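Local structure of ATP:cob(I)alamin adenosyltransferase, putative (Burkholderia thailandensis, 2ZHZ) at residues A64-L76 with L144-L158. The protein probably transfers the adenosyl group of ATP to the cobalt of reduced cobalamin, making adenosylcobalamin as a PduO-type homotrimeric enzyme. Residues are numbered along the deposited sequence; the frame is centred on the assembly and turned at random.
Sequences AIQHDLFDLGGEL and LNAAPRRYVNRLSDL. With ATP (adenosine-5'-triphosphate), chain H.
The Tyr151 side chain sits as a knob in the hole formed on helix 56-77 by Ile65, Asp68, Leu69 and Leu72, a worked example of knobs-into-holes packing in the helical bundle of a PduO-type adenosyltransferase. The two helices run roughly antiparallel, their segment axes 10.9 Å apart at closest approach. With CG trans to the backbone N (chi1 -177°), the phenol spans the gap and delivers its hydroxyl to the carboxylate of Asp68. Tyr151 OH donates to Asp68 OD2 over 2.7 Å, on the anti lone pair, and the carboxylate stands almost upright to the ring, 84° between planes. The other oxygen, Asp68 OD1, is held in a salt bridge by Arg91, so the buried charge is met on both oxygens. Methyls pack about the same ring: Leu72 CD1 lies 3.7 Å from Tyr151 CD2, and Leu69 CD2 approaches CE2 across the long direction of the phenol. Leu69 and Leu155 then meet tip to tip through their CD2 methyls, while Ile65 CD1 lies obliquely against Leu155 CD1, 3.8 Å away. The helix bearing this knob also faces the nucleotide: Asn153, which does not touch segment 64-76, belongs to the ATP pocket, which Arg11, Gly13 and Lys28 of a neighbouring subunit help to build. Near the start of helix 147-169, Glu75 reaches out extended beside Pro148, its OE1 taken by the backbone N of Ala83 and Ile84. Its OE2 accepts from a water and, from above the carboxylate plane, from Asn145 ND2 at 3.2 Å, the N-H pointing almost straight at the oxygen (176°).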
loop_
_atom_site.group_PDB
_atom_site.type_symbol
_atom_site.label_atom_id
_atom_site.label_comp_id
_atom_site.label_asym_id
_atom_site.label_seq_id
_atom_site.Cartn_x
_atom_site.Cartn_y
_atom_site.Cartn_z
ATOM N N ALA B 64 9.970 -4.490 -17.354
ATOM C CA ALA B 64 10.027 -3.312 -18.207
ATOM C C ALA B 64 9.181 -2.198 -17.608
ATOM O O ALA B 64 9.527 -1.018 -17.698
ATOM C CB ALA B 64 9.522 -3.650 -19.601
ATOM N N ILE B 65 8.062 -2.580 -17.003
ATOM C CA ILE B 65 7.164 -1.611 -16.393
ATOM C C ILE B 65 7.836 -0.889 -15.231
ATOM O O ILE B 65 7.595 0.298 -15.021
ATOM C CB ILE B 65 5.852 -2.297 -15.941
ATOM C CG1 ILE B 65 5.036 -2.673 -17.184
ATOM C CG2 ILE B 65 5.049 -1.376 -15.012
ATOM C CD1 ILE B 65 3.865 -3.606 -16.919
ATOM N N GLN B 66 8.682 -1.591 -14.480
ATOM C CA GLN B 66 9.380 -0.955 -13.363
ATOM C C GLN B 66 10.243 0.191 -13.882
ATOM O O GLN B 66 10.382 1.232 -13.230
ATOM C CB GLN B 66 10.269 -1.958 -12.622
ATOM C CG GLN B 66 9.510 -2.959 -11.765
ATOM C CD GLN B 66 10.369 -3.530 -10.653
ATOM O OE1 GLN B 66 11.359 -4.225 -10.906
ATOM N NE2 GLN B 66 10.000 -3.230 -9.407
ATOM N N HIS B 67 10.835 -0.013 -15.054
ATOM C CA HIS B 67 11.673 1.008 -15.675
ATOM C C HIS B 67 10.797 2.186 -16.086
ATOM O O HIS B 67 11.179 3.341 -15.905
ATOM C CB HIS B 67 12.392 0.424 -16.893
ATOM C CG HIS B 67 13.388 -0.637 -16.548
ATOM N ND1 HIS B 67 14.616 -0.350 -15.989
ATOM C CD2 HIS B 67 13.330 -1.984 -16.659
ATOM C CE1 HIS B 67 15.271 -1.478 -15.773
ATOM N NE2 HIS B 67 14.512 -2.484 -16.170
ATOM N N ASP B 68 9.619 1.888 -16.628
ATOM C CA ASP B 68 8.676 2.927 -17.042
ATOM C C ASP B 68 8.271 3.762 -15.831
ATOM O O ASP B 68 8.197 4.994 -15.896
ATOM C CB ASP B 68 7.388 2.325 -17.618
ATOM C CG ASP B 68 7.586 1.642 -18.958
ATOM O OD1 ASP B 68 8.674 1.760 -19.561
ATOM O OD2 ASP B 68 6.621 0.989 -19.410
ATOM N N LEU B 69 7.975 3.075 -14.732
ATOM C CA LEU B 69 7.553 3.738 -13.507
ATOM C C LEU B 69 8.663 4.589 -12.917
ATOM O O LEU B 69 8.404 5.625 -12.301
ATOM C CB LEU B 69 7.063 2.699 -12.490
ATOM C CG LEU B 69 5.759 2.011 -12.905
ATOM C CD1 LEU B 69 5.330 1.025 -11.821
ATOM C CD2 LEU B 69 4.666 3.059 -13.127
ATOM N N PHE B 70 9.905 4.152 -13.097
ATOM C CA PHE B 70 11.030 4.926 -12.602
ATOM C C PHE B 70 11.072 6.239 -13.383
ATOM O O PHE B 70 11.296 7.307 -12.815
ATOM C CB PHE B 70 12.341 4.173 -12.805
ATOM C CG PHE B 70 13.536 4.906 -12.273
ATOM C CD1 PHE B 70 13.820 4.897 -10.912
ATOM C CD2 PHE B 70 14.348 5.646 -13.125
ATOM C CE1 PHE B 70 14.900 5.620 -10.404
ATOM C CE2 PHE B 70 15.429 6.373 -12.630
ATOM C CZ PHE B 70 15.704 6.358 -11.265
ATOM N N ASP B 71 10.851 6.156 -14.692
ATOM C CA ASP B 71 10.863 7.350 -15.531
ATOM C C ASP B 71 9.658 8.245 -15.272
ATOM O O ASP B 71 9.767 9.471 -15.311
ATOM C CB ASP B 71 10.906 6.972 -17.012
ATOM C CG ASP B 71 12.237 6.374 -17.420
ATOM O OD1 ASP B 71 13.223 6.529 -16.664
ATOM O OD2 ASP B 71 12.305 5.761 -18.505
ATOM N N LEU B 72 8.508 7.631 -15.008
ATOM C CA LEU B 72 7.297 8.392 -14.738
ATOM C C LEU B 72 7.524 9.207 -13.465
ATOM O O LEU B 72 7.171 10.384 -13.397
ATOM C CB LEU B 72 6.101 7.444 -14.575
ATOM C CG LEU B 72 4.701 8.064 -14.647
ATOM C CD1 LEU B 72 3.678 6.982 -14.972
ATOM C CD2 LEU B 72 4.359 8.741 -13.338
ATOM N N GLY B 73 8.135 8.574 -12.467
ATOM C CA GLY B 73 8.421 9.262 -11.218
ATOM C C GLY B 73 9.422 10.377 -11.463
ATOM O O GLY B 73 9.321 11.461 -10.883
ATOM N N GLY B 74 10.392 10.104 -12.333
ATOM C CA GLY B 74 11.396 11.100 -12.660
ATOM C C GLY B 74 10.751 12.300 -13.323
ATOM O O GLY B 74 11.167 13.440 -13.108
ATOM N N GLU B 75 9.729 12.047 -14.135
ATOM C CA GLU B 75 9.023 13.125 -14.814
ATOM C C GLU B 75 8.267 13.970 -13.792
ATOM O O GLU B 75 8.159 15.190 -13.935
ATOM C CB GLU B 75 8.034 12.568 -15.844
ATOM C CG GLU B 75 7.291 13.656 -16.607
ATOM C CD GLU B 75 6.412 13.114 -17.719
ATOM O OE1 GLU B 75 6.791 12.096 -18.333
ATOM O OE2 GLU B 75 5.352 13.716 -17.993
ATOM N N LEU B 76 7.739 13.318 -12.761
ATOM C CA LEU B 76 7.011 14.035 -11.722
ATOM C C LEU B 76 7.985 14.829 -10.853
ATOM O O LEU B 76 7.600 15.820 -10.235
ATOM C CB LEU B 76 6.219 13.055 -10.853
ATOM C CG LEU B 76 5.107 12.274 -11.561
ATOM C CD1 LEU B 76 4.459 11.293 -10.591
ATOM C CD2 LEU B 76 4.077 13.242 -12.116
ATOM N N LEU B 144 0.376 19.664 -15.907
ATOM C CA LEU B 144 1.076 18.397 -16.051
ATOM C C LEU B 144 0.738 17.772 -17.398
ATOM O O LEU B 144 -0.332 18.026 -17.951
ATOM C CB LEU B 144 0.633 17.463 -14.918
ATOM C CG LEU B 144 1.425 16.207 -14.567
ATOM C CD1 LEU B 144 2.768 16.600 -13.968
ATOM C CD2 LEU B 144 0.628 15.378 -13.565
ATOM N N ASN B 145 1.650 16.971 -17.940
ATOM C CA ASN B 145 1.382 16.305 -19.208
ATOM C C ASN B 145 0.321 15.252 -18.911
ATOM O O ASN B 145 0.196 14.798 -17.774
ATOM C CB ASN B 145 2.640 15.626 -19.759
ATOM C CG ASN B 145 3.728 16.618 -20.123
ATOM O OD1 ASN B 145 3.469 17.624 -20.782
ATOM N ND2 ASN B 145 4.956 16.333 -19.705
ATOM N N ALA B 146 -0.442 14.866 -19.925
ATOM C CA ALA B 146 -1.490 13.872 -19.741
ATOM C C ALA B 146 -0.949 12.440 -19.758
ATOM O O ALA B 146 -1.580 11.528 -19.227
ATOM C CB ALA B 146 -2.556 14.044 -20.820
ATOM N N ALA B 147 0.222 12.252 -20.358
ATOM C CA ALA B 147 0.828 10.928 -20.467
ATOM C C ALA B 147 0.895 10.116 -19.164
ATOM O O ALA B 147 0.497 8.950 -19.141
ATOM C CB ALA B 147 2.218 11.045 -21.083
ATOM N N PRO B 148 1.402 10.710 -18.069
ATOM C CA PRO B 148 1.491 9.980 -16.796
ATOM C C PRO B 148 0.150 9.373 -16.387
ATOM O O PRO B 148 0.064 8.203 -16.017
ATOM C CB PRO B 148 1.958 11.056 -15.820
ATOM C CG PRO B 148 2.820 11.933 -16.693
ATOM C CD PRO B 148 1.982 12.061 -17.940
ATOM N N ARG B 149 -0.886 10.199 -16.467
ATOM C CA ARG B 149 -2.259 9.837 -16.141
ATOM C C ARG B 149 -2.740 8.703 -17.055
ATOM O O ARG B 149 -3.316 7.703 -16.603
ATOM C CB ARG B 149 -3.114 11.088 -16.343
ATOM C CG ARG B 149 -4.553 11.006 -15.965
ATOM C CD ARG B 149 -5.184 12.390 -16.084
ATOM N NE ARG B 149 -5.297 12.858 -17.466
ATOM C CZ ARG B 149 -5.004 14.094 -17.864
ATOM N NH1 ARG B 149 -4.571 14.992 -16.991
ATOM N NH2 ARG B 149 -5.165 14.444 -19.132
ATOM N N ARG B 150 -2.503 8.868 -18.350
ATOM C CA ARG B 150 -2.920 7.869 -19.327
ATOM C C ARG B 150 -2.161 6.567 -19.149
ATOM O O ARG B 150 -2.699 5.487 -19.404
ATOM C CB ARG B 150 -2.706 8.399 -20.745
ATOM C CG ARG B 150 -3.455 9.686 -21.035
ATOM C CD ARG B 150 -3.227 10.129 -22.474
ATOM N NE ARG B 150 -3.933 9.274 -23.427
ATOM C CZ ARG B 150 -3.643 9.200 -24.722
ATOM N NH1 ARG B 150 -2.651 9.926 -25.226
ATOM N NH2 ARG B 150 -4.349 8.408 -25.517
ATOM N N TYR B 151 -0.912 6.668 -18.702
ATOM C CA TYR B 151 -0.087 5.486 -18.500
ATOM C C TYR B 151 -0.607 4.612 -17.356
ATOM O O TYR B 151 -0.808 3.411 -17.533
ATOM C CB TYR B 151 1.362 5.883 -18.214
ATOM C CG TYR B 151 2.279 4.692 -18.063
ATOM C CD1 TYR B 151 2.994 4.191 -19.153
ATOM C CD2 TYR B 151 2.394 4.032 -16.839
ATOM C CE1 TYR B 151 3.800 3.059 -19.026
ATOM C CE2 TYR B 151 3.189 2.906 -16.702
ATOM C CZ TYR B 151 3.886 2.420 -17.796
ATOM O OH TYR B 151 4.638 1.281 -17.660
ATOM N N VAL B 152 -0.819 5.204 -16.184
ATOM C CA VAL B 152 -1.306 4.422 -15.053
ATOM C C VAL B 152 -2.739 3.947 -15.273
ATOM O O VAL B 152 -3.162 2.941 -14.699
ATOM C CB VAL B 152 -1.204 5.211 -13.721
ATOM C CG1 VAL B 152 0.260 5.379 -13.339
ATOM C CG2 VAL B 152 -1.879 6.562 -13.851
ATOM N N ASN B 153 -3.486 4.664 -16.107
ATOM C CA ASN B 153 -4.860 4.275 -16.411
ATOM C C ASN B 153 -4.796 2.901 -17.088
ATOM O O ASN B 153 -5.527 1.973 -16.733
ATOM C CB ASN B 153 -5.503 5.294 -17.361
ATOM C CG ASN B 153 -7.004 5.107 -17.490
ATOM O OD1 ASN B 153 -7.629 5.559 -18.454
ATOM N ND2 ASN B 153 -7.591 4.452 -16.512
ATOM N N ARG B 154 -3.897 2.780 -18.058
ATOM C CA ARG B 154 -3.718 1.534 -18.786
ATOM C C ARG B 154 -3.067 0.454 -17.932
ATOM O O ARG B 154 -3.422 -0.716 -18.034
ATOM C CB ARG B 154 -2.874 1.787 -20.039
ATOM C CG ARG B 154 -3.622 2.556 -21.105
ATOM C CD ARG B 154 -2.719 3.044 -22.233
ATOM N NE ARG B 154 -3.528 3.699 -23.255
ATOM C CZ ARG B 154 -4.257 4.789 -23.042
ATOM N NH1 ARG B 154 -4.268 5.361 -21.845
ATOM N NH2 ARG B 154 -5.013 5.286 -24.010
ATOM N N LEU B 155 -2.121 0.846 -17.085
ATOM C CA LEU B 155 -1.432 -0.123 -16.246
ATOM C C LEU B 155 -2.350 -0.882 -15.284
ATOM O O LEU B 155 -2.174 -2.084 -15.090
ATOM C CB LEU B 155 -0.301 0.551 -15.460
ATOM C CG LEU B 155 0.532 -0.385 -14.573
ATOM C CD1 LEU B 155 1.076 -1.546 -15.400
ATOM C CD2 LEU B 155 1.670 0.397 -13.938
ATOM N N SER B 156 -3.321 -0.207 -14.672
ATOM C CA SER B 156 -4.203 -0.918 -13.747
ATOM C C SER B 156 -5.015 -1.947 -14.529
ATOM O O SER B 156 -5.303 -3.034 -14.033
ATOM C CB SER B 156 -5.130 0.047 -12.987
ATOM O OG SER B 156 -6.069 0.683 -13.830
ATOM N N ASP B 157 -5.367 -1.601 -15.763
ATOM C CA ASP B 157 -6.118 -2.505 -16.631
ATOM C C ASP B 157 -5.230 -3.722 -16.908
ATOM O O ASP B 157 -5.666 -4.863 -16.763
ATOM C CB ASP B 157 -6.469 -1.781 -17.939
ATOM C CG ASP B 157 -7.425 -2.571 -18.831
ATOM O OD1 ASP B 157 -7.761 -2.051 -19.915
ATOM O OD2 ASP B 157 -7.842 -3.693 -18.467
ATOM N N LEU B 158 -3.975 -3.476 -17.285
ATOM C CA LEU B 158 -3.041 -4.562 -17.580
ATOM C C LEU B 158 -2.758 -5.432 -16.354
ATOM O O LEU B 158 -2.579 -6.645 -16.471
ATOM C CB LEU B 158 -1.720 -4.003 -18.128
ATOM C CG LEU B 158 -0.648 -5.047 -18.457
ATOM C CD1 LEU B 158 -1.207 -6.056 -19.459
ATOM C CD2 LEU B 158 0.588 -4.357 -19.028
HETATM P PG ATP H . -11.051 3.487 -18.604
HETATM O O1G ATP H . -10.310 4.745 -18.950
HETATM O O2G ATP H . -11.648 2.810 -19.803
HETATM O O3G ATP H . -10.168 2.528 -17.853
HETATM P PB ATP H . -12.185 4.561 -16.192
HETATM O O1B ATP H . -10.744 4.803 -15.847
HETATM O O2B ATP H . -13.131 5.734 -16.134
HETATM O O3B ATP H . -12.305 3.865 -17.652
HETATM P PA ATP H . -12.167 1.916 -14.958
HETATM O O1A ATP H . -10.692 2.012 -14.771
HETATM O O2A ATP H . -12.732 0.954 -15.975
HETATM O O3A ATP H . -12.807 3.400 -15.236
HETATM O "O5'" ATP H . -12.788 1.568 -13.516
HETATM C "C5'" ATP H . -14.133 1.117 -13.388
HETATM C "C4'" ATP H . -14.819 1.802 -12.210
HETATM O "O4'" ATP H . -13.907 2.067 -11.115
HETATM C "C3'" ATP H . -15.469 3.124 -12.608
HETATM O "O3'" ATP H . -16.895 3.012 -12.535
HETATM C "C2'" ATP H . -14.889 4.163 -11.657
HETATM O "O2'" ATP H . -15.948 4.762 -10.896
HETATM C "C1'" ATP H . -13.903 3.450 -10.750
HETATM N N9 ATP H . -12.500 3.980 -10.903
HETATM C C8 ATP H . -11.901 4.397 -12.052
HETATM N N7 ATP H . -10.628 4.805 -11.839
HETATM C C5 ATP H . -10.381 4.657 -10.526
HETATM C C6 ATP H . -9.221 4.896 -9.612
HETATM N N6 ATP H . -8.057 5.385 -10.091
HETATM N N1 ATP H . -9.376 4.603 -8.275
HETATM C C2 ATP H . -10.549 4.104 -7.767
HETATM N N3 ATP H . -11.642 3.862 -8.550
HETATM C C4 ATP H . -11.619 4.113 -9.907
HETATM O O HOH W 1 4.307 15.622 -16.526
#